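Long-range contacts in La-related protein 7 homolog (Schizosaccharomyces pombe, PDB 6TZN), which binds telomerase RNA ter1 specifically and promotes its assembly with the catalytic subunit trt1, this chain being the protein's C-terminal xRRM domain: residues N24-S33 / C45-R53; L12-T23 / Y52-W63. All coordinates share one frame; numbering follows the deposited sequence.

Interaction 1. Residues N24-S33 / C45-R53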
loop_
_atom_site.group_PDB
_atom_site.type_symbol
_atom_site.label_atom_id
_atom_site.label_comp_id
_atom_site.label_asym_id
_atom_site.label_seq_id
_atom_site.Cartn_x
_atom_site.Cartn_y
_atom_site.Cartn_z
ATOM N N ASN A 24 -8.441 -7.081 -5.082
ATOM C CA ASN A 24 -8.615 -6.172 -6.209
ATOM C C ASN A 24 -8.316 -4.741 -5.771
ATOM O O ASN A 24 -8.117 -4.460 -4.587
ATOM C CB ASN A 24 -9.994 -6.325 -6.874
ATOM C CG ASN A 24 -11.153 -5.964 -5.957
ATOM O OD1 ASN A 24 -10.968 -5.404 -4.879
ATOM N ND2 ASN A 24 -12.367 -6.265 -6.404
ATOM N N LYS A 25 -8.282 -3.834 -6.749
ATOM C CA LYS A 25 -7.898 -2.453 -6.463
ATOM C C LYS A 25 -8.867 -1.784 -5.496
ATOM O O LYS A 25 -8.449 -0.996 -4.642
ATOM C CB LYS A 25 -7.796 -1.649 -7.758
ATOM C CG LYS A 25 -6.531 -1.907 -8.552
ATOM C CD LYS A 25 -6.465 -1.038 -9.800
ATOM C CE LYS A 25 -5.367 -1.519 -10.729
ATOM N NZ LYS A 25 -4.853 -0.438 -11.606
ATOM N N SER A 26 -10.165 -2.066 -5.621
ATOM C CA SER A 26 -11.139 -1.458 -4.721
ATOM C C SER A 26 -10.879 -1.861 -3.273
ATOM O O SER A 26 -10.908 -1.015 -2.365
ATOM C CB SER A 26 -12.553 -1.858 -5.132
ATOM O OG SER A 26 -13.499 -1.357 -4.207
ATOM N N THR A 27 -10.614 -3.148 -3.039
ATOM C CA THR A 27 -10.320 -3.603 -1.686
ATOM C C THR A 27 -9.019 -3.002 -1.183
ATOM O O THR A 27 -8.939 -2.577 -0.027
ATOM C CB THR A 27 -10.270 -5.131 -1.626
ATOM O OG1 THR A 27 -11.504 -5.665 -2.113
ATOM C CG2 THR A 27 -10.046 -5.617 -0.193
ATOM N N ILE A 28 -7.989 -2.951 -2.034
ATOM C CA ILE A 28 -6.729 -2.336 -1.621
ATOM C C ILE A 28 -6.952 -0.884 -1.222
ATOM O O ILE A 28 -6.449 -0.423 -0.191
ATOM C CB ILE A 28 -5.656 -2.471 -2.719
ATOM C CG1 ILE A 28 -5.339 -3.942 -2.997
ATOM C CG2 ILE A 28 -4.403 -1.687 -2.337
ATOM C CD1 ILE A 28 -4.606 -4.151 -4.322
ATOM N N HIS A 29 -7.728 -0.147 -2.014
ATOM C CA HIS A 29 -8.014 1.246 -1.684
ATOM C C HIS A 29 -8.689 1.356 -0.321
ATOM O O HIS A 29 -8.293 2.170 0.523
ATOM C CB HIS A 29 -8.889 1.870 -2.774
ATOM C CG HIS A 29 -9.115 3.338 -2.594
ATOM N ND1 HIS A 29 -8.551 4.281 -3.425
ATOM C CD2 HIS A 29 -9.845 4.025 -1.685
ATOM C CE1 HIS A 29 -8.927 5.487 -3.038
ATOM N NE2 HIS A 29 -9.706 5.359 -1.979
ATOM N N SER A 30 -9.709 0.530 -0.080
ATOM C CA SER A 30 -10.414 0.571 1.197
ATOM C C SER A 30 -9.500 0.178 2.347
ATOM O O SER A 30 -9.551 0.787 3.426
ATOM C CB SER A 30 -11.627 -0.357 1.152
ATOM O OG SER A 30 -12.568 0.119 0.212
ATOM N N LEU A 31 -8.673 -0.850 2.145
ATOM C CA LEU A 31 -7.746 -1.282 3.186
ATOM C C LEU A 31 -6.758 -0.168 3.521
ATOM O O LEU A 31 -6.522 0.149 4.699
ATOM C CB LEU A 31 -7.018 -2.545 2.729
ATOM C CG LEU A 31 -6.066 -3.225 3.716
ATOM C CD1 LEU A 31 -5.991 -4.729 3.422
ATOM C CD2 LEU A 31 -4.678 -2.604 3.658
ATOM N N LEU A 32 -6.163 0.440 2.494
ATOM C CA LEU A 32 -5.227 1.535 2.733
ATOM C C LEU A 32 -5.899 2.676 3.485
ATOM O O LEU A 32 -5.327 3.219 4.430
ATOM C CB LEU A 32 -4.669 2.029 1.402
ATOM C CG LEU A 32 -3.719 1.082 0.674
ATOM C CD1 LEU A 32 -3.373 1.647 -0.689
ATOM C CD2 LEU A 32 -2.452 0.839 1.481
ATOM N N SER A 33 -7.119 3.048 3.091
ATOM C CA SER A 33 -7.823 4.129 3.774
ATOM C C SER A 33 -8.125 3.770 5.223
ATOM O O SER A 33 -7.986 4.609 6.121
ATOM C CB SER A 33 -9.110 4.461 3.024
ATOM O OG SER A 33 -8.822 4.790 1.677
ATOM N N CYS A 45 -6.728 9.999 3.413
ATOM C CA CYS A 45 -6.018 8.982 2.654
ATOM C C CYS A 45 -6.228 9.242 1.169
ATOM O O CYS A 45 -7.354 9.150 0.674
ATOM C CB CYS A 45 -6.543 7.604 3.024
ATOM S SG CYS A 45 -5.661 6.269 2.208
ATOM N N GLU A 46 -5.152 9.556 0.453
ATOM C CA GLU A 46 -5.235 9.900 -0.968
ATOM C C GLU A 46 -4.279 9.051 -1.794
ATOM O O GLU A 46 -3.267 9.546 -2.311
ATOM C CB GLU A 46 -4.998 11.394 -1.193
ATOM C CG GLU A 46 -6.055 12.289 -0.552
ATOM N N PRO A 47 -4.587 7.759 -1.963
ATOM C CA PRO A 47 -3.800 6.926 -2.870
ATOM C C PRO A 47 -4.288 7.181 -4.280
ATOM O O PRO A 47 -5.291 6.608 -4.717
ATOM C CB PRO A 47 -4.118 5.501 -2.402
ATOM C CG PRO A 47 -5.488 5.597 -1.801
ATOM C CD PRO A 47 -5.714 7.024 -1.370
ATOM N N MET A 48 -3.601 8.071 -4.991
ATOM C CA MET A 48 -4.117 8.541 -6.270
ATOM C C MET A 48 -4.214 7.407 -7.278
ATOM O O MET A 48 -5.215 7.282 -7.993
ATOM C CB MET A 48 -3.226 9.641 -6.825
ATOM C CG MET A 48 -3.769 10.194 -8.115
ATOM S SD MET A 48 -2.724 11.487 -8.761
ATOM C CE MET A 48 -2.433 12.345 -7.242
ATOM N N TYR A 49 -3.176 6.583 -7.367
ATOM C CA TYR A 49 -3.182 5.451 -8.279
ATOM C C TYR A 49 -2.686 4.213 -7.561
ATOM O O TYR A 49 -1.769 4.275 -6.737
ATOM C CB TYR A 49 -2.328 5.735 -9.519
ATOM C CG TYR A 49 -2.830 6.939 -10.277
ATOM C CD1 TYR A 49 -4.100 6.940 -10.842
ATOM C CD2 TYR A 49 -2.055 8.086 -10.400
ATOM C CE1 TYR A 49 -4.581 8.037 -11.527
ATOM C CE2 TYR A 49 -2.524 9.192 -11.101
ATOM C CZ TYR A 49 -3.796 9.163 -11.647
ATOM O OH TYR A 49 -4.294 10.246 -12.335
ATOM N N ILE A 50 -3.321 3.093 -7.863
ATOM C CA ILE A 50 -2.947 1.793 -7.339
ATOM C C ILE A 50 -2.593 0.933 -8.538
ATOM O O ILE A 50 -3.450 0.667 -9.390
ATOM C CB ILE A 50 -4.097 1.174 -6.533
ATOM C CG1 ILE A 50 -4.426 2.065 -5.329
ATOM C CG2 ILE A 50 -3.756 -0.252 -6.106
ATOM C CD1 ILE A 50 -5.661 1.632 -4.572
ATOM N N ASP A 51 -1.332 0.528 -8.630
ATOM C CA ASP A 51 -0.896 -0.370 -9.693
ATOM C C ASP A 51 -0.947 -1.785 -9.135
ATOM O O ASP A 51 -0.152 -2.151 -8.261
ATOM C CB ASP A 51 0.509 -0.014 -10.174
ATOM C CG ASP A 51 0.608 1.402 -10.755
ATOM O OD1 ASP A 51 -0.425 2.051 -11.048
ATOM O OD2 ASP A 51 1.748 1.868 -10.928
ATOM N N TYR A 52 -1.899 -2.579 -9.614
ATOM C CA TYR A 52 -2.098 -3.915 -9.079
ATOM C C TYR A 52 -2.601 -4.826 -10.185
ATOM O O TYR A 52 -3.491 -4.445 -10.947
ATOM C CB TYR A 52 -3.097 -3.925 -7.913
ATOM C CG TYR A 52 -3.367 -5.323 -7.429
ATOM C CD1 TYR A 52 -2.406 -6.030 -6.713
ATOM C CD2 TYR A 52 -4.559 -5.966 -7.742
ATOM C CE1 TYR A 52 -2.635 -7.329 -6.295
ATOM C CE2 TYR A 52 -4.798 -7.262 -7.323
ATOM C CZ TYR A 52 -3.837 -7.937 -6.607
ATOM O OH TYR A 52 -4.061 -9.231 -6.217
ATOM N N ARG A 53 -2.029 -6.026 -10.255
ATOM C CA ARG A 53 -2.429 -7.047 -11.215
ATOM C C ARG A 53 -3.011 -8.224 -10.452
ATOM O O ARG A 53 -2.397 -8.709 -9.498
ATOM C CB ARG A 53 -1.228 -7.525 -12.032
ATOM C CG ARG A 53 -1.601 -8.516 -13.114
HETATM O O HOH W 1 -2.581 -1.530 -12.507
HETATM O O HOH W 2 -6.580 4.823 -5.788
#

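Interaction 2. Residues L12-T23 / Y52-W63. With NO3 (nitrate ion), chain B.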
loop_
_atom_site.group_PDB
_atom_site.type_symbol
_atom_site.label_atom_id
_atom_site.label_comp_id
_atom_site.label_asym_id
_atom_site.label_seq_id
_atom_site.Cartn_x
_atom_site.Cartn_y
_atom_site.Cartn_z
ATOM N N LEU A 12 6.881 9.508 -3.632
ATOM C CA LEU A 12 5.441 9.311 -3.719
ATOM C C LEU A 12 5.025 7.848 -3.685
ATOM O O LEU A 12 3.838 7.572 -3.491
ATOM C CB LEU A 12 4.898 9.907 -5.025
ATOM C CG LEU A 12 4.937 11.426 -5.230
ATOM C CD1 LEU A 12 4.370 11.774 -6.609
ATOM C CD2 LEU A 12 4.152 12.130 -4.143
ATOM N N LEU A 13 5.953 6.913 -3.875
ATOM C CA LEU A 13 5.612 5.535 -4.222
ATOM C C LEU A 13 5.874 4.600 -3.052
ATOM O O LEU A 13 6.975 4.597 -2.491
ATOM C CB LEU A 13 6.450 5.061 -5.411
ATOM C CG LEU A 13 6.486 5.940 -6.656
ATOM C CD1 LEU A 13 7.454 5.341 -7.667
ATOM C CD2 LEU A 13 5.088 6.084 -7.255
ATOM N N THR A 14 4.881 3.783 -2.703
ATOM C CA THR A 14 5.060 2.732 -1.707
ATOM C C THR A 14 4.683 1.388 -2.310
ATOM O O THR A 14 3.619 1.247 -2.918
ATOM C CB THR A 14 4.224 2.959 -0.438
ATOM O OG1 THR A 14 2.824 2.883 -0.745
ATOM C CG2 THR A 14 4.560 4.303 0.200
ATOM N N ARG A 15 5.546 0.401 -2.129
ATOM C CA ARG A 15 5.201 -0.968 -2.466
ATOM C C ARG A 15 4.503 -1.586 -1.266
ATOM O O ARG A 15 4.987 -1.474 -0.135
ATOM C CB ARG A 15 6.459 -1.766 -2.788
ATOM C CG ARG A 15 6.193 -3.254 -2.955
ATOM C CD ARG A 15 7.436 -3.992 -3.392
ATOM N NE ARG A 15 7.636 -3.861 -4.828
ATOM C CZ ARG A 15 8.569 -3.100 -5.385
ATOM N NH1 ARG A 15 9.401 -2.399 -4.625
ATOM N NH2 ARG A 15 8.671 -3.044 -6.705
ATOM N N ILE A 16 3.351 -2.204 -1.504
ATOM C CA ILE A 16 2.642 -2.973 -0.490
ATOM C C ILE A 16 2.869 -4.443 -0.794
ATOM O O ILE A 16 2.639 -4.883 -1.926
ATOM C CB ILE A 16 1.135 -2.656 -0.492
ATOM C CG1 ILE A 16 0.882 -1.145 -0.493
ATOM C CG2 ILE A 16 0.448 -3.360 0.676
ATOM C CD1 ILE A 16 1.403 -0.441 0.731
ATOM N N LYS A 17 3.342 -5.196 0.192
ATOM C CA LYS A 17 3.616 -6.616 0.025
ATOM C C LYS A 17 2.721 -7.451 0.928
ATOM O O LYS A 17 2.280 -7.000 1.992
ATOM C CB LYS A 17 5.078 -6.945 0.346
ATOM C CG LYS A 17 6.062 -6.268 -0.588
ATOM C CD LYS A 17 7.461 -6.825 -0.430
ATOM C CE LYS A 17 8.051 -6.483 0.920
ATOM N NZ LYS A 17 9.408 -7.077 1.063
ATOM N N ASN A 18 2.481 -8.693 0.489
ATOM C CA ASN A 18 1.704 -9.695 1.220
ATOM C C ASN A 18 0.204 -9.422 1.200
ATOM O O ASN A 18 -0.523 -9.825 2.111
ATOM C CB ASN A 18 2.248 -9.947 2.627
ATOM C CG ASN A 18 3.703 -10.332 2.599
ATOM O OD1 ASN A 18 4.110 -11.188 1.808
ATOM N ND2 ASN A 18 4.504 -9.696 3.447
ATOM N N LEU A 19 -0.271 -8.770 0.143
ATOM C CA LEU A 19 -1.702 -8.712 -0.110
ATOM C C LEU A 19 -2.230 -10.106 -0.433
ATOM O O LEU A 19 -1.505 -10.967 -0.944
ATOM C CB LEU A 19 -1.980 -7.806 -1.308
ATOM C CG LEU A 19 -1.695 -6.321 -1.081
ATOM C CD1 LEU A 19 -1.581 -5.593 -2.407
ATOM C CD2 LEU A 19 -2.786 -5.712 -0.209
ATOM N N HIS A 20 -3.498 -10.327 -0.123
ATOM C CA HIS A 20 -4.140 -11.560 -0.555
ATOM C C HIS A 20 -4.107 -11.646 -2.081
ATOM O O HIS A 20 -4.449 -10.668 -2.760
ATOM C CB HIS A 20 -5.574 -11.623 -0.054
ATOM C CG HIS A 20 -6.204 -12.965 -0.235
ATOM N ND1 HIS A 20 -6.625 -13.436 -1.464
ATOM C CD2 HIS A 20 -6.454 -13.954 0.655
ATOM C CE1 HIS A 20 -7.112 -14.654 -1.318
ATOM N NE2 HIS A 20 -7.017 -14.993 -0.044
ATOM N N PRO A 21 -3.696 -12.784 -2.654
ATOM C CA PRO A 21 -3.458 -12.826 -4.108
ATOM C C PRO A 21 -4.710 -12.627 -4.944
ATOM O O PRO A 21 -4.596 -12.292 -6.128
ATOM C CB PRO A 21 -2.848 -14.220 -4.330
ATOM C CG PRO A 21 -3.324 -15.026 -3.159
ATOM C CD PRO A 21 -3.331 -14.051 -2.000
ATOM N N LEU A 22 -5.898 -12.828 -4.382
ATOM C CA LEU A 22 -7.120 -12.718 -5.162
ATOM C C LEU A 22 -7.898 -11.441 -4.857
ATOM O O LEU A 22 -9.083 -11.341 -5.187
ATOM C CB LEU A 22 -7.955 -13.994 -5.049
ATOM C CG LEU A 22 -7.245 -15.204 -5.695
ATOM C CD1 LEU A 22 -7.834 -16.517 -5.223
ATOM C CD2 LEU A 22 -7.259 -15.124 -7.225
ATOM N N THR A 23 -7.236 -10.445 -4.262
ATOM C CA THR A 23 -7.860 -9.165 -3.965
ATOM C C THR A 23 -7.980 -8.322 -5.238
ATOM O O THR A 23 -7.704 -8.788 -6.351
ATOM C CB THR A 23 -7.111 -8.469 -2.826
ATOM O OG1 THR A 23 -7.956 -7.469 -2.246
ATOM C CG2 THR A 23 -5.806 -7.819 -3.310
ATOM N N TYR A 52 -1.899 -2.579 -9.614
ATOM C CA TYR A 52 -2.098 -3.915 -9.079
ATOM C C TYR A 52 -2.601 -4.826 -10.185
ATOM O O TYR A 52 -3.491 -4.445 -10.947
ATOM C CB TYR A 52 -3.097 -3.925 -7.913
ATOM C CG TYR A 52 -3.367 -5.323 -7.429
ATOM C CD1 TYR A 52 -2.406 -6.030 -6.713
ATOM C CD2 TYR A 52 -4.559 -5.966 -7.742
ATOM C CE1 TYR A 52 -2.635 -7.329 -6.295
ATOM C CE2 TYR A 52 -4.798 -7.262 -7.323
ATOM C CZ TYR A 52 -3.837 -7.937 -6.607
ATOM O OH TYR A 52 -4.061 -9.231 -6.217
ATOM N N ARG A 53 -2.029 -6.026 -10.255
ATOM C CA ARG A 53 -2.429 -7.047 -11.215
ATOM C C ARG A 53 -3.011 -8.224 -10.452
ATOM O O ARG A 53 -2.397 -8.709 -9.498
ATOM C CB ARG A 53 -1.228 -7.525 -12.032
ATOM C CG ARG A 53 -1.601 -8.516 -13.114
ATOM N N LYS A 54 -4.178 -8.697 -10.888
ATOM C CA LYS A 54 -4.829 -9.814 -10.215
ATOM C C LYS A 54 -3.892 -11.013 -10.122
ATOM O O LYS A 54 -3.125 -11.301 -11.048
ATOM C CB LYS A 54 -6.104 -10.202 -10.966
ATOM C CG LYS A 54 -6.928 -11.261 -10.263
ATOM C CD LYS A 54 -8.283 -11.451 -10.928
ATOM C CE LYS A 54 -9.069 -12.560 -10.258
ATOM N NZ LYS A 54 -9.135 -12.356 -8.788
ATOM N N ASP A 55 -3.952 -11.704 -8.981
ATOM C CA ASP A 55 -3.131 -12.876 -8.680
ATOM C C ASP A 55 -1.680 -12.548 -8.372
ATOM O O ASP A 55 -0.826 -13.437 -8.376
ATOM C CB ASP A 55 -3.279 -14.024 -9.693
ATOM C CG ASP A 55 -4.005 -15.213 -9.110
ATOM O OD1 ASP A 55 -4.015 -15.357 -7.871
ATOM O OD2 ASP A 55 -4.586 -16.005 -9.885
ATOM N N GLU A 56 -1.384 -11.287 -8.090
ATOM C CA GLU A 56 -0.127 -10.906 -7.470
ATOM C C GLU A 56 -0.378 -10.553 -6.011
ATOM O O GLU A 56 -1.511 -10.289 -5.598
ATOM C CB GLU A 56 0.527 -9.745 -8.229
ATOM C CG GLU A 56 0.795 -10.126 -9.695
ATOM C CD GLU A 56 1.763 -9.210 -10.416
ATOM O OE1 GLU A 56 2.100 -8.130 -9.891
ATOM O OE2 GLU A 56 2.190 -9.569 -11.533
ATOM N N THR A 57 0.693 -10.578 -5.219
ATOM C CA THR A 57 0.599 -10.290 -3.794
ATOM C C THR A 57 1.209 -8.940 -3.449
ATOM O O THR A 57 1.377 -8.630 -2.264
ATOM C CB THR A 57 1.249 -11.407 -2.973
ATOM O OG1 THR A 57 2.635 -11.499 -3.313
ATOM C CG2 THR A 57 0.567 -12.746 -3.231
ATOM N N GLU A 58 1.551 -8.139 -4.453
ATOM C CA GLU A 58 2.150 -6.830 -4.249
ATOM C C GLU A 58 1.424 -5.803 -5.102
ATOM O O GLU A 58 0.831 -6.133 -6.136
ATOM C CB GLU A 58 3.645 -6.828 -4.611
ATOM C CG GLU A 58 4.481 -7.794 -3.789
ATOM C CD GLU A 58 5.953 -7.767 -4.153
ATOM O OE1 GLU A 58 6.334 -6.988 -5.052
ATOM O OE2 GLU A 58 6.727 -8.532 -3.538
ATOM N N ALA A 59 1.462 -4.552 -4.650
ATOM C CA ALA A 59 0.964 -3.426 -5.423
ATOM C C ALA A 59 1.918 -2.259 -5.236
ATOM O O ALA A 59 2.650 -2.184 -4.246
ATOM C CB ALA A 59 -0.442 -3.014 -4.971
ATOM N N ILE A 60 1.902 -1.330 -6.187
ATOM C CA ILE A 60 2.623 -0.065 -6.041
ATOM C C ILE A 60 1.593 1.048 -5.943
ATOM O O ILE A 60 0.734 1.185 -6.821
ATOM C CB ILE A 60 3.603 0.190 -7.196
ATOM C CG1 ILE A 60 4.695 -0.885 -7.212
ATOM C CG2 ILE A 60 4.198 1.590 -7.074
ATOM C CD1 ILE A 60 5.712 -0.714 -8.320
ATOM N N ILE A 61 1.668 1.832 -4.869
ATOM C CA ILE A 61 0.749 2.937 -4.632
ATOM C C ILE A 61 1.455 4.244 -4.970
ATOM O O ILE A 61 2.549 4.520 -4.457
ATOM C CB ILE A 61 0.266 2.960 -3.169
ATOM C CG1 ILE A 61 -0.088 1.551 -2.666
ATOM C CG2 ILE A 61 -0.905 3.933 -3.022
ATOM C CD1 ILE A 61 -1.163 0.842 -3.480
ATOM N N ARG A 62 0.832 5.054 -5.826
ATOM C CA ARG A 62 1.275 6.422 -6.085
ATOM C C ARG A 62 0.409 7.332 -5.222
ATOM O O ARG A 62 -0.775 7.540 -5.512
ATOM C CB ARG A 62 1.147 6.766 -7.572
ATOM C CG ARG A 62 1.809 8.085 -8.008
ATOM C CD ARG A 62 0.954 9.307 -7.678
ATOM N NE ARG A 62 1.167 10.393 -8.625
ATOM C CZ ARG A 62 1.114 11.691 -8.338
ATOM N NH1 ARG A 62 0.902 12.110 -7.094
ATOM N NH2 ARG A 62 1.288 12.576 -9.311
ATOM N N TRP A 63 1.003 7.877 -4.162
ATOM C CA TRP A 63 0.282 8.737 -3.240
ATOM C C TRP A 63 0.229 10.158 -3.779
ATOM O O TRP A 63 1.029 10.558 -4.629
ATOM C CB TRP A 63 0.961 8.711 -1.871
ATOM C CG TRP A 63 0.808 7.376 -1.222
ATOM C CD1 TRP A 63 1.689 6.326 -1.268
ATOM C CD2 TRP A 63 -0.310 6.930 -0.449
ATOM N NE1 TRP A 63 1.191 5.260 -0.553
ATOM C CE2 TRP A 63 -0.041 5.600 -0.051
ATOM C CE3 TRP A 63 -1.514 7.524 -0.057
ATOM C CZ2 TRP A 63 -0.931 4.860 0.727
ATOM C CZ3 TRP A 63 -2.398 6.791 0.715
ATOM C CH2 TRP A 63 -2.103 5.469 1.098
HETATM N N NO3 B . 0.844 10.129 -12.172
HETATM O O1 NO3 B . 1.076 9.264 -11.292
HETATM O O2 NO3 B . 0.274 9.795 -13.239
HETATM O O3 NO3 B . 1.186 11.333 -12.011
HETATM O O HOH W 3 4.220 -10.075 -1.519
#

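Interaction 1. Residues N24-S33 / C45-R53
Ile28 and Tyr52 meet near the start of helix 25-33, where segment 45-53 passes Asn24 and Lys25. The CD1 methyl of Ile28 stands over one face of the Tyr52 ring in a CH-pi contact, 3.8 Å from the ring centroid. Beside it, the CG2 methyls of Ile28 and Ile50 meet at 4.1 Å, and Leu32 CD1 leans on Pro47 CB. Branched aliphatic residues suit this buried side of the helix, because they fill the room between it and the sheet.

A second CH-pi contact lies nearer the surface. With chi1 at -174°, the His29 ring points away from its own backbone N and lies beside the strand, where Pro47 CG sits over its face at 4.0 Å from the centroid. Ile50 CD1 packs on His29 CB at 3.7 Å. Further along the helix, Cys45 SG fits against Ser33 CA at 3.4 Å.

The polar contact falls to Lys25, whose extended chain slides past Ile50 and Tyr52 until NZ gives a hydrogen bond to Ile50 O of 2.8 Å, nearly along the C=O axis. NZ also donates to a water that accepts from Tyr52 N.

The apolar faces thus leave little room for water between helix and strand, while the length of the lysine lets its charged end reach past them to a backbone carbonyl and a water.

Interaction 2. Residues L12-T23 / Y52-W63
Leu12 and Trp63 close one end of this antiparallel pairing: Trp63 N donates to Leu12 O at 2.9 Å. Leu12 is the residue most covered here, its CD2 methyl resting near Trp63 O and its CD1 lying over one face of the Arg62 guanidinium, 3.5 Å from NH1. That planar group can take a methyl on its face while still donating at its edge: NH1 binds Trp63 O, and NE and NH2 grip two oxygens of a nitrate ion, probably from the crystallisation liquor. An alanine in place of Arg62 removes these donors and would probably leave Trp63 O without this side-chain bond and Leu12 CD1 beside a gap where the flat group lay.

Thr57 and Pro21 carry the other end. Thr57 O accepts from Leu19 N at 2.9 Å. With chi1 at 61°, Thr57 turns CG2 toward the Pro21 ring, reaching CB at 3.9 Å, and leaves OG1 to a water shared with Asn18 N. Pro21, in a type I turn from His20 to Thr23, approaches the type II turn from Arg53 to Glu56. Its O takes a weak bond from Asp55 N, while Tyr52, just before the second turn, reaches across with OH to donate to Glu56 O at 2.8 Å.

Between these ends, strands 13-17 and 58-63 pair through Thr14 with Ile61 and Ile16 with Ala59. Thr14 OG1 accepts from Trp63 NE1 at 2.9 Å, almost in the indole plane, which gives this buried N-H a mate. On the other face Arg15 NE forms a salt bridge with Glu58 OE1 at 3.4 Å; Arg15 NH2 also pairs with Glu111.

The first and third strands as central antiparallel neighbours are the arrangement of the RRM fold, here the xRRM of the LARP7 family.

In the fold
The centres of the two contacts lie about 8 Å apart, and both involve one antiparallel sheet with strand order 47-51, 58-63, 13-17, 103-106. In that order interaction 2 joins the central strands, while interaction 1 sets the helix against an outer one. Interaction 1 is nested along the chain inside the loop closed by interaction 2: strand 13-17 leads into helix 25-39, and strand 47-51 into strand 58-63. Tyr52 and Arg53 belong to both, and backbone hydrogen bonds join Asp51 to Ile60 and Tyr49 to Arg62. Helices 25-39 and 66-78 cover one sheet face; helix 109-119 reaches Leu13, Ile60 and Arg62 on the other, consistent with the extra C-terminal helix of an RNA-binding xRRM.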